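Local coordinates for protein acetamidase (Bacillus halodurans, PDB 2II1) that probably hydrolyses carbon-nitrogen bonds of linear amides, as in the acetamidase/formamidase family, and binds calcium ions, at residues Asp40-Glu45 with Val89-Pro94; Phe111-Asp116 with Val197-Thr202; Asp116-Ser121 with Leu183-Gly188. All blocks are in the same frame, centred on the assembly; numbering follows the deposited sequence.

How the contacts relate
All three contacts are buried, apolar and free of hydrogen bonds between their own segments, and all reach the antiparallel sheet of strands 87-92, 107-114, 117-119 and 125-127. Contact 1 lays a loop over the edge strand 87-92, whereas contacts 2 and 3 press the next two strands against the chain segments that carry the calcium ligands Glu198 and His184. Contacts 2 and 3 lie close, with centres about 6 Å apart; contact 1 is about 14 Å from either. Metal chemistry enters only in contacts 2 and 3, whose two ligands bind the same calcium ion, which also carries a water. Contacts 1 and 3 also touch the second subunit.

Contact 1: Asp40-Glu45 with Val89-Pro94; sequences DQITNE and VMTAAP
With chi1 at -46°, Ile42 sets CG2 anti to its own backbone N and CG1 beside that nitrogen, and the extended chi2 (-165°) carries CD1 further along the same branch; the residue thus meets the strand with two separate methyls. Val89 answers with its CG1 branch (chi1 -179°), and the CG2 of Ile42 lies 4.0 Å from the CG1 of Val89. Two residues on, the CD1 of Ile42 reaches the CG2 methyl of Thr91 at 3.9 Å. In both pairs the side chains cross at a slant. The other methyl of Val89, CG2, lies 3.9 Å from the O of Ile42, a van der Waals approach to the carbonyl oxygen.

No hydrogen bond joins the segments, and the closest CA atoms, those of Ile42 and Val89, are 7.6 Å apart, which is consistent with a loop packed on side chains and not with an added strand. The loop is fixed from its own side: the amide N of Thr43 and the O of Gln41 both bond to the side chain of Gln47. Met90 and Ala92 bond through the backbone to Lys109 and Thr107 of strand 107-114, whereas Val89 bonds to Glu198, a calcium ligand; Met90, pointing away from Ile42, packs on Met263 of the second subunit. The arrangement is that of a connecting loop closing one face of an antiparallel beta-sheet at its edge strand.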
ATOM      1  N   ASP A  40       3.237  29.599  -1.730  1.00 16.57           N
ATOM      2  CA  ASP A  40       4.377  30.110  -2.509  1.00 16.71           C
ATOM      3  C   ASP A  40       5.409  30.917  -1.654  1.00 14.74           C
ATOM      4  O   ASP A  40       6.194  31.747  -2.173  1.00 11.59           O
ATOM      5  CB  ASP A  40       3.849  30.900  -3.734  1.00 18.70           C
ATOM      6  CG  ASP A  40       2.869  30.082  -4.611  1.00 23.69           C
ATOM      7  OD1 ASP A  40       2.973  28.836  -4.702  1.00 18.58           O
ATOM      8  OD2 ASP A  40       1.982  30.698  -5.239  1.00 25.72           O
ATOM      9  N   GLN A  41       5.416  30.644  -0.341  1.00 12.04           N
ATOM     10  CA  GLN A  41       6.247  31.384   0.609  1.00 13.33           C
ATOM     11  C   GLN A  41       7.719  31.002   0.577  1.00 15.49           C
ATOM     12  O   GLN A  41       8.578  31.829   0.888  1.00 17.83           O
ATOM     13  CB  GLN A  41       5.725  31.203   2.028  1.00 14.46           C
ATOM     14  CG  GLN A  41       4.407  31.909   2.252  1.00 12.47           C
ATOM     15  CD  GLN A  41       3.942  31.792   3.668  1.00 13.60           C
ATOM     16  OE1 GLN A  41       4.434  32.502   4.529  1.00 13.38           O
ATOM     17  NE2 GLN A  41       3.011  30.879   3.924  1.00 17.08           N
ATOM     18  N   ILE A  42       8.010  29.748   0.232  1.00 15.88           N
ATOM     19  CA  ILE A  42       9.380  29.278   0.149  1.00 15.26           C
ATOM     20  C   ILE A  42       9.866  29.361  -1.302  1.00 16.27           C
ATOM     21  O   ILE A  42       9.385  28.639  -2.173  1.00 16.07           O
ATOM     22  CB  ILE A  42       9.512  27.841   0.701  1.00 16.46           C
ATOM     23  CG1 ILE A  42       8.755  27.723   2.038  1.00 14.21           C
ATOM     24  CG2 ILE A  42      10.984  27.471   0.871  1.00 18.29           C
ATOM     25  CD1 ILE A  42       9.073  26.498   2.862  1.00 12.28           C
ATOM     26  N   THR A  43      10.816  30.265  -1.544  1.00 16.65           N
ATOM     27  CA  THR A  43      11.406  30.482  -2.873  1.00 16.39           C
ATOM     28  C   THR A  43      12.929  30.251  -2.924  1.00 16.82           C
ATOM     29  O   THR A  43      13.546  30.373  -3.985  1.00 13.76           O
ATOM     30  CB  THR A  43      11.180  31.936  -3.274  1.00 17.05           C
ATOM     31  OG1 THR A  43      11.811  32.766  -2.297  1.00 11.85           O
ATOM     32  CG2 THR A  43       9.676  32.268  -3.329  1.00 16.27           C
ATOM     33  N   ASN A  44      13.516  29.914  -1.782  1.00 18.01           N
ATOM     34  CA  ASN A  44      14.965  29.873  -1.594  1.00 19.81           C
ATOM     35  C   ASN A  44      15.350  28.778  -0.581  1.00 19.40           C
ATOM     36  O   ASN A  44      14.647  28.581   0.403  1.00 20.92           O
ATOM     37  CB  ASN A  44      15.449  31.273  -1.176  1.00 20.42           C
ATOM     38  CG  ASN A  44      16.475  31.254  -0.063  1.00 27.30           C
ATOM     39  OD1 ASN A  44      16.136  31.477   1.098  1.00 35.84           O
ATOM     40  ND2 ASN A  44      17.744  31.015  -0.411  1.00 30.38           N
ATOM     41  N   GLU A  45      16.466  28.080  -0.821  1.00 19.77           N
ATOM     42  CA  GLU A  45      16.830  26.871  -0.046  1.00 17.46           C
ATOM     43  C   GLU A  45      17.399  27.134   1.377  1.00 18.46           C
ATOM     44  O   GLU A  45      17.562  26.204   2.175  1.00 17.26           O
ATOM     45  CB  GLU A  45      17.805  26.006  -0.857  1.00 16.65           C
ATOM     46  CG  GLU A  45      17.199  25.334  -2.108  1.00 15.54           C
ATOM     47  CD  GLU A  45      18.118  24.266  -2.716  1.00 18.67           C
ATOM     48  OE1 GLU A  45      19.345  24.349  -2.487  1.00 27.33           O
ATOM     49  OE2 GLU A  45      17.637  23.348  -3.429  1.00 14.10           O
ATOM     50  N   VAL A  89       9.326  22.258  -4.498  1.00 15.71           N
ATOM     51  CA  VAL A  89       9.974  22.475  -3.189  1.00 17.43           C
ATOM     52  C   VAL A  89       9.620  21.319  -2.215  1.00 17.21           C
ATOM     53  O   VAL A  89       8.473  20.817  -2.171  1.00 13.06           O
ATOM     54  CB  VAL A  89       9.578  23.853  -2.534  1.00 19.21           C
ATOM     55  CG1 VAL A  89      10.278  24.066  -1.200  1.00 15.44           C
ATOM     56  CG2 VAL A  89       9.888  25.032  -3.456  1.00 24.64           C
HETATM   57  N   MSE A  90      10.636  20.874  -1.481  1.00 16.04           N
HETATM   58  CA  MSE A  90      10.458  19.946  -0.386  1.00 15.17           C
HETATM   59  C   MSE A  90      11.144  20.484   0.870  1.00 15.77           C
HETATM   60  O   MSE A  90      12.177  21.177   0.799  1.00 10.23           O
HETATM   61  CB  MSE A  90      11.041  18.563  -0.714  1.00 17.66           C
HETATM   62  CG  MSE A  90      10.374  17.835  -1.873  1.00  6.80           C
HETATM   63 SE   MSE A  90      10.967  15.959  -2.034  0.75 21.11          SE
HETATM   64  CE  MSE A  90       9.830  15.257  -0.691  1.00 13.18           C
ATOM     65  N   THR A  91      10.542  20.126   2.005  1.00 15.96           N
ATOM     66  CA  THR A  91      11.030  20.438   3.324  1.00 17.23           C
ATOM     67  C   THR A  91      11.155  19.152   4.195  1.00 18.58           C
ATOM     68  O   THR A  91      10.188  18.394   4.355  1.00 16.34           O
ATOM     69  CB  THR A  91      10.087  21.466   4.036  1.00 17.83           C
ATOM     70  OG1 THR A  91       8.843  20.840   4.358  1.00 21.34           O
ATOM     71  CG2 THR A  91       9.829  22.673   3.165  1.00  8.47           C
ATOM     72  N   ALA A  92      12.363  18.917   4.721  1.00 18.54           N
ATOM     73  CA  ALA A  92      12.610  17.918   5.771  1.00 19.65           C
ATOM     74  C   ALA A  92      12.729  18.640   7.118  1.00 19.40           C
ATOM     75  O   ALA A  92      13.616  19.479   7.269  1.00 17.30           O
ATOM     76  CB  ALA A  92      13.896  17.128   5.479  1.00 18.83           C
ATOM     77  N   ALA A  93      11.840  18.308   8.071  1.00 19.96           N
ATOM     78  CA  ALA A  93      11.786  18.938   9.420  1.00 20.74           C
ATOM     79  C   ALA A  93      11.817  17.893  10.531  1.00 19.35           C
ATOM     80  O   ALA A  93      10.896  17.084  10.625  1.00 21.07           O
ATOM     81  CB  ALA A  93      10.521  19.790   9.571  1.00 19.28           C
ATOM     82  N   PRO A  94      12.866  17.905  11.369  1.00 18.68           N
ATOM     83  CA  PRO A  94      12.866  17.124  12.608  1.00 17.90           C
ATOM     84  C   PRO A  94      11.560  17.338  13.380  1.00 19.03           C
ATOM     85  O   PRO A  94      11.039  18.454  13.395  1.00 19.24           O
ATOM     86  CB  PRO A  94      14.065  17.693  13.355  1.00 16.93           C
ATOM     87  CG  PRO A  94      14.974  18.117  12.293  1.00 15.90           C
ATOM     88  CD  PRO A  94      14.134  18.635  11.203  1.00 18.82           C
TER

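Contact 2: Phe111-Asp116 with Val197-Thr202; sequences FPIEGD and VEIAGT. With CA (calcium ion), chain F.
The Phe111 ring meets Val197 obliquely: Val197 CG1 lies 4.1 Å from both CG and CD1 of Phe111, and is nearer still to the Phe111 CB, at 3.9 Å. The other flat group, the carboxylate of Glu198, is turned to a calcium ion and takes no part in the apolar contact. Two beta-sheets pack here: strand 107-114 of the four-stranded antiparallel sheet lies against the chain around strand 198-199, part of the mixed sheet, next to strand 176-184, which carries Asp182 and His184.

At chi1 180° the CG1 branch of Val197 points away from its own amide nitrogen, which turns this methyl to the CB and ring of Phe111. Met90 and Val118, from the strands flanking 107-114, also touch Phe111, and Lys109 makes a cation-pi contact with its ring. Two residues further along both segments, Ile113 and Ile199 reach toward each other tip to tip. The extended Ile199 side chain (chi2 165°) presents CD1, which stands 3.8 Å from CG1 of Ile113. The two apolar pairs are separate, and no hydrogen bond links the segments.

Between Val197 and Ile199, Glu198 carries its side chain elsewhere, so the same short piece of chain has an apolar side for packing and a polar group for the metal. Asp182 and His184 complete the protein ligands of this calcium, and the N of Gly196 bonds to OE2 of Glu198, which probably helps to fix the rotation of the carboxylate. Both oxygens of that carboxylate bind, in unequal bidentate fashion: Glu198 OE1 is 2.0 Å from the calcium ion, and Glu198 OE2 is 2.4 Å from it.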
ATOM      1  N   PHE A 111      13.423  21.859  -6.653  1.00 15.46           N
ATOM      2  CA  PHE A 111      13.445  20.878  -7.725  1.00 15.55           C
ATOM      3  C   PHE A 111      12.997  21.569  -8.985  1.00 14.97           C
ATOM      4  O   PHE A 111      11.804  21.825  -9.160  1.00 11.55           O
ATOM      5  CB  PHE A 111      12.496  19.696  -7.442  1.00 14.95           C
ATOM      6  CG  PHE A 111      12.883  18.899  -6.253  1.00 16.30           C
ATOM      7  CD1 PHE A 111      12.634  19.389  -4.973  1.00  9.29           C
ATOM      8  CD2 PHE A 111      13.526  17.679  -6.394  1.00 13.46           C
ATOM      9  CE1 PHE A 111      13.010  18.679  -3.844  1.00 14.60           C
ATOM     10  CE2 PHE A 111      13.907  16.954  -5.268  1.00 15.11           C
ATOM     11  CZ  PHE A 111      13.656  17.459  -3.978  1.00 12.27           C
ATOM     12  N   PRO A 112      13.952  21.890  -9.855  1.00 16.76           N
ATOM     13  CA  PRO A 112      13.592  22.280 -11.226  1.00 16.11           C
ATOM     14  C   PRO A 112      12.782  21.200 -11.958  1.00 15.23           C
ATOM     15  O   PRO A 112      13.085  19.994 -11.859  1.00 15.69           O
ATOM     16  CB  PRO A 112      14.938  22.483 -11.925  1.00 14.48           C
ATOM     17  CG  PRO A 112      16.004  22.300 -10.897  1.00 17.73           C
ATOM     18  CD  PRO A 112      15.401  21.909  -9.592  1.00 16.21           C
ATOM     19  N   ILE A 113      11.761  21.639 -12.677  1.00 14.02           N
ATOM     20  CA  ILE A 113      11.019  20.773 -13.575  1.00 13.67           C
ATOM     21  C   ILE A 113      11.588  21.016 -14.951  1.00 14.17           C
ATOM     22  O   ILE A 113      11.665  22.160 -15.379  1.00 14.13           O
ATOM     23  CB  ILE A 113       9.530  21.113 -13.590  1.00 14.89           C
ATOM     24  CG1 ILE A 113       8.969  21.030 -12.183  1.00 14.16           C
ATOM     25  CG2 ILE A 113       8.774  20.175 -14.533  1.00 14.81           C
ATOM     26  CD1 ILE A 113       9.553  19.907 -11.353  1.00 15.38           C
ATOM     27  N   GLU A 114      12.004  19.939 -15.618  1.00 13.13           N
ATOM     28  CA  GLU A 114      12.687  20.020 -16.899  1.00 15.87           C
ATOM     29  C   GLU A 114      12.192  18.893 -17.790  1.00 16.72           C
ATOM     30  O   GLU A 114      12.408  17.724 -17.471  1.00 16.82           O
ATOM     31  CB  GLU A 114      14.182  19.868 -16.642  1.00 16.28           C
ATOM     32  CG  GLU A 114      15.111  20.494 -17.628  1.00 20.94           C
ATOM     33  CD  GLU A 114      16.521  20.417 -17.107  1.00 24.82           C
ATOM     34  OE1 GLU A 114      16.898  21.288 -16.286  1.00 30.37           O
ATOM     35  OE2 GLU A 114      17.217  19.438 -17.453  1.00 26.24           O
ATOM     36  N   GLY A 115      11.545  19.233 -18.904  1.00 15.40           N
ATOM     37  CA  GLY A 115      10.942  18.211 -19.767  1.00 15.78           C
ATOM     38  C   GLY A 115       9.881  17.474 -18.979  1.00 16.42           C
ATOM     39  O   GLY A 115       9.093  18.103 -18.269  1.00 16.49           O
ATOM     40  N   ASP A 116       9.882  16.143 -19.059  1.00 13.70           N
ATOM     41  CA  ASP A 116       8.988  15.336 -18.257  1.00 16.07           C
ATOM     42  C   ASP A 116       9.634  14.841 -16.954  1.00 14.80           C
ATOM     43  O   ASP A 116       9.270  13.768 -16.493  1.00 13.78           O
ATOM     44  CB  ASP A 116       8.521  14.135 -19.070  1.00 17.84           C
ATOM     45  N   VAL A 197       6.797  16.642  -3.883  1.00 11.07           N
ATOM     46  CA  VAL A 197       7.489  17.764  -4.471  1.00 10.00           C
ATOM     47  C   VAL A 197       6.388  18.814  -4.620  1.00 12.66           C
ATOM     48  O   VAL A 197       5.548  18.690  -5.488  1.00 12.92           O
ATOM     49  CB  VAL A 197       8.129  17.425  -5.840  1.00 10.13           C
ATOM     50  CG1 VAL A 197       8.836  18.648  -6.415  1.00 10.32           C
ATOM     51  CG2 VAL A 197       9.098  16.253  -5.677  1.00  9.94           C
ATOM     52  N   GLU A 198       6.383  19.815  -3.752  1.00 11.50           N
ATOM     53  CA  GLU A 198       5.285  20.800  -3.678  1.00 12.71           C
ATOM     54  C   GLU A 198       5.428  21.839  -4.785  1.00 12.57           C
ATOM     55  O   GLU A 198       6.510  22.416  -4.952  1.00 14.43           O
ATOM     56  CB  GLU A 198       5.301  21.511  -2.340  1.00 10.18           C
ATOM     57  CG  GLU A 198       5.308  20.578  -1.138  1.00 13.30           C
ATOM     58  CD  GLU A 198       4.007  19.818  -0.988  1.00 14.65           C
ATOM     59  OE1 GLU A 198       2.953  20.268  -1.497  1.00 19.59           O
ATOM     60  OE2 GLU A 198       4.028  18.748  -0.378  1.00 13.89           O
ATOM     61  N   ILE A 199       4.329  22.108  -5.499  1.00 11.91           N
ATOM     62  CA  ILE A 199       4.356  22.990  -6.664  1.00 12.25           C
ATOM     63  C   ILE A 199       2.998  23.642  -6.989  1.00 11.20           C
ATOM     64  O   ILE A 199       1.965  23.075  -6.723  1.00 12.84           O
ATOM     65  CB  ILE A 199       4.876  22.204  -7.900  1.00 10.50           C
ATOM     66  CG1 ILE A 199       5.464  23.149  -8.955  1.00 15.08           C
ATOM     67  CG2 ILE A 199       3.799  21.258  -8.468  1.00  9.67           C
ATOM     68  CD1 ILE A 199       6.288  22.445  -9.975  1.00  7.25           C
ATOM     69  N   ALA A 200       3.034  24.842  -7.558  1.00 10.32           N
ATOM     70  CA  ALA A 200       1.845  25.509  -8.055  1.00 11.14           C
ATOM     71  C   ALA A 200       1.552  25.086  -9.487  1.00 11.93           C
ATOM     72  O   ALA A 200       2.395  24.542 -10.206  1.00 11.29           O
ATOM     73  CB  ALA A 200       2.017  27.008  -8.018  1.00 10.45           C
ATOM     74  N   GLY A 201       0.333  25.370  -9.895  1.00 14.52           N
ATOM     75  CA  GLY A 201      -0.111  25.016 -11.211  1.00 13.45           C
ATOM     76  C   GLY A 201      -1.572  25.282 -11.474  1.00 14.00           C
ATOM     77  O   GLY A 201      -2.213  26.098 -10.800  1.00 11.82           O
ATOM     78  N   THR A 202      -2.084  24.587 -12.492  1.00 15.68           N
ATOM     79  CA  THR A 202      -3.435  24.782 -12.972  1.00 15.64           C
ATOM     80  C   THR A 202      -4.110  23.431 -13.238  1.00 14.54           C
ATOM     81  O   THR A 202      -3.542  22.547 -13.885  1.00 12.51           O
ATOM     82  CB  THR A 202      -3.420  25.588 -14.288  1.00 15.09           C
ATOM     83  OG1 THR A 202      -2.744  26.832 -14.076  1.00 18.33           O
ATOM     84  CG2 THR A 202      -4.829  25.834 -14.780  1.00 17.59           C
TER
HETATM   85 CA    CA F 401       1.670  18.949  -0.609  1.00 13.37          CA
HETATM   86  O   HOH W   1       1.393  17.641   0.839  1.00 22.75           O

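Contact 3: Asp116-Ser121 with Leu183-Gly188; sequences DDVVYS and LHAAMG. With CA (calcium ion), chain F.
Val118 and Ala185 have the nearest CA atoms of the two segments, 7.0 Å apart, and no backbone bond spans that gap. The 116-121 segment is extended at Val118, whereas the other chain bends at Ala185 (psi -21°) before Ala186 returns it to an extended course. Through that bend both alanine CB atoms come to face the valine.

A single methyl carries the contact. Val118 CG2 rests 3.7 Å from Ala185 CB and 4.2 Å from Ala186 CB; it also comes within 3.8 Å of Ala185 O. At chi1 177° the CG2 branch of Val118 sits next to its own amide nitrogen, on the side of the alanines. The preceding His184 turns to the metal instead, its NE2 binding the calcium ion at 2.1 Å, and a water binds at 2.0 Å from the ion.

Within the fold, Val118 also touches Ile113 of strand 107-114 and Leu126 of strand 125-127, its neighbours in the antiparallel sheet. The alanines come just after His184, whose backbone pairs with Met131 of strand 131-136, and Ala186 packs on Gly267 of the second subunit, in that subunit's helix 258-268.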
ATOM      1  N   ASP A 116       9.882  16.143 -19.059  1.00 13.70           N
ATOM      2  CA  ASP A 116       8.988  15.336 -18.257  1.00 16.07           C
ATOM      3  C   ASP A 116       9.634  14.841 -16.954  1.00 14.80           C
ATOM      4  O   ASP A 116       9.270  13.768 -16.493  1.00 13.78           O
ATOM      5  CB  ASP A 116       8.521  14.135 -19.070  1.00 17.84           C
ATOM      6  N   ASP A 117      10.601  15.592 -16.400  1.00 12.64           N
ATOM      7  CA  ASP A 117      11.413  15.157 -15.230  1.00 15.27           C
ATOM      8  C   ASP A 117      11.346  16.125 -14.046  1.00 12.72           C
ATOM      9  O   ASP A 117      11.263  17.338 -14.247  1.00 15.64           O
ATOM     10  CB  ASP A 117      12.905  15.013 -15.625  1.00 15.95           C
ATOM     11  CG  ASP A 117      13.140  13.976 -16.721  1.00 21.93           C
ATOM     12  OD1 ASP A 117      12.564  12.870 -16.646  1.00 30.97           O
ATOM     13  OD2 ASP A 117      13.901  14.255 -17.660  1.00 26.50           O
ATOM     14  N   VAL A 118      11.385  15.596 -12.821  1.00 13.71           N
ATOM     15  CA  VAL A 118      11.708  16.387 -11.618  1.00 10.87           C
ATOM     16  C   VAL A 118      13.221  16.242 -11.333  1.00 12.90           C
ATOM     17  O   VAL A 118      13.735  15.134 -11.075  1.00 12.05           O
ATOM     18  CB  VAL A 118      10.860  15.977 -10.366  1.00 12.96           C
ATOM     19  CG1 VAL A 118      11.273  16.775  -9.128  1.00  7.74           C
ATOM     20  CG2 VAL A 118       9.342  16.111 -10.617  1.00  7.15           C
ATOM     21  N   VAL A 119      13.954  17.351 -11.411  1.00 11.19           N
ATOM     22  CA  VAL A 119      15.395  17.295 -11.228  1.00 12.80           C
ATOM     23  C   VAL A 119      15.758  17.287  -9.725  1.00 14.70           C
ATOM     24  O   VAL A 119      15.585  18.307  -9.041  1.00 14.94           O
ATOM     25  CB  VAL A 119      16.117  18.448 -11.985  1.00 11.78           C
ATOM     26  CG1 VAL A 119      17.648  18.353 -11.764  1.00 14.01           C
ATOM     27  CG2 VAL A 119      15.818  18.374 -13.483  1.00  9.45           C
ATOM     28  N   TYR A 120      16.237  16.137  -9.233  1.00 12.81           N
ATOM     29  CA  TYR A 120      16.642  15.963  -7.825  1.00 12.89           C
ATOM     30  C   TYR A 120      18.104  16.386  -7.618  1.00 15.36           C
ATOM     31  O   TYR A 120      18.433  17.110  -6.684  1.00 17.20           O
ATOM     32  CB  TYR A 120      16.421  14.494  -7.397  1.00 12.64           C
ATOM     33  CG  TYR A 120      16.801  14.126  -5.964  1.00 12.44           C
ATOM     34  CD1 TYR A 120      18.142  13.908  -5.593  1.00 21.19           C
ATOM     35  CD2 TYR A 120      15.819  13.936  -4.989  1.00 11.38           C
ATOM     36  CE1 TYR A 120      18.487  13.547  -4.260  1.00 21.80           C
ATOM     37  CE2 TYR A 120      16.149  13.591  -3.677  1.00 13.22           C
ATOM     38  CZ  TYR A 120      17.484  13.405  -3.314  1.00 14.89           C
ATOM     39  OH  TYR A 120      17.789  13.036  -2.022  1.00 14.82           O
ATOM     40  N   SER A 121      18.967  15.915  -8.503  1.00 14.80           N
ATOM     41  CA  SER A 121      20.380  16.251  -8.505  1.00 16.95           C
ATOM     42  C   SER A 121      20.936  15.979  -9.907  1.00 18.77           C
ATOM     43  O   SER A 121      20.200  15.528 -10.813  1.00 16.94           O
ATOM     44  CB  SER A 121      21.143  15.422  -7.477  1.00 16.40           C
ATOM     45  OG  SER A 121      21.041  14.045  -7.792  1.00 18.76           O
ATOM     46  N   LEU A 183      -0.888  20.777  -5.266  1.00 12.21           N
ATOM     47  CA  LEU A 183      -0.406  19.985  -6.384  1.00 12.14           C
ATOM     48  C   LEU A 183       1.015  19.504  -6.093  1.00 10.86           C
ATOM     49  O   LEU A 183       1.753  20.182  -5.376  1.00  9.63           O
ATOM     50  CB  LEU A 183      -0.423  20.815  -7.667  1.00  9.94           C
ATOM     51  CG  LEU A 183      -1.733  21.462  -8.116  1.00 13.96           C
ATOM     52  CD1 LEU A 183      -1.562  22.064  -9.526  1.00 10.72           C
ATOM     53  CD2 LEU A 183      -2.895  20.468  -8.094  1.00 11.79           C
ATOM     54  N   HIS A 184       1.368  18.326  -6.631  1.00 11.65           N
ATOM     55  CA  HIS A 184       2.718  17.769  -6.530  1.00  9.69           C
ATOM     56  C   HIS A 184       3.185  17.356  -7.895  1.00 11.48           C
ATOM     57  O   HIS A 184       2.396  16.919  -8.730  1.00 12.63           O
ATOM     58  CB  HIS A 184       2.807  16.551  -5.626  1.00 11.22           C
ATOM     59  CG  HIS A 184       2.326  16.808  -4.235  1.00  7.54           C
ATOM     60  ND1 HIS A 184       1.623  15.874  -3.503  1.00 19.35           N
ATOM     61  CD2 HIS A 184       2.420  17.906  -3.452  1.00 20.71           C
ATOM     62  CE1 HIS A 184       1.323  16.382  -2.319  1.00 16.89           C
ATOM     63  NE2 HIS A 184       1.784  17.619  -2.267  1.00  5.08           N
ATOM     64  N   ALA A 185       4.487  17.496  -8.086  1.00  7.16           N
ATOM     65  CA  ALA A 185       5.157  17.113  -9.304  1.00  8.54           C
ATOM     66  C   ALA A 185       5.583  15.637  -9.192  1.00  9.50           C
ATOM     67  O   ALA A 185       5.801  14.946 -10.198  1.00 10.15           O
ATOM     68  CB  ALA A 185       6.349  18.043  -9.513  1.00  7.42           C
ATOM     69  N   ALA A 186       5.683  15.155  -7.954  1.00 10.17           N
ATOM     70  CA  ALA A 186       5.985  13.779  -7.681  1.00  9.01           C
ATOM     71  C   ALA A 186       5.678  13.507  -6.236  1.00 10.76           C
ATOM     72  O   ALA A 186       5.783  14.415  -5.399  1.00 11.43           O
ATOM     73  CB  ALA A 186       7.448  13.499  -7.956  1.00 12.58           C
HETATM   74  N   MSE A 187       5.317  12.254  -5.944  1.00 10.46           N
HETATM   75  CA  MSE A 187       5.023  11.797  -4.576  1.00 13.37           C
HETATM   76  C   MSE A 187       4.749  10.298  -4.631  1.00 12.84           C
HETATM   77  O   MSE A 187       4.075   9.812  -5.532  1.00 13.28           O
HETATM   78  CB  MSE A 187       3.780  12.480  -4.007  1.00 12.36           C
HETATM   79  CG  MSE A 187       3.673  12.408  -2.484  1.00 14.63           C
HETATM   80 SE   MSE A 187       1.819  12.527  -1.905  0.75 23.34          SE
HETATM   81  CE  MSE A 187       1.189  10.698  -2.258  1.00 27.01           C
ATOM     82  N   GLY A 188       5.266   9.580  -3.644  1.00 10.64           N
ATOM     83  CA  GLY A 188       5.026   8.151  -3.507  1.00  9.26           C
ATOM     84  C   GLY A 188       4.025   7.844  -2.415  1.00  7.93           C
ATOM     85  O   GLY A 188       3.797   8.660  -1.528  1.00 10.15           O
TER
HETATM   86 CA    CA F 401       1.670  18.949  -0.609  1.00 13.37          CA
HETATM   87  O   HOH W   1       1.393  17.641   0.839  1.00 22.75           O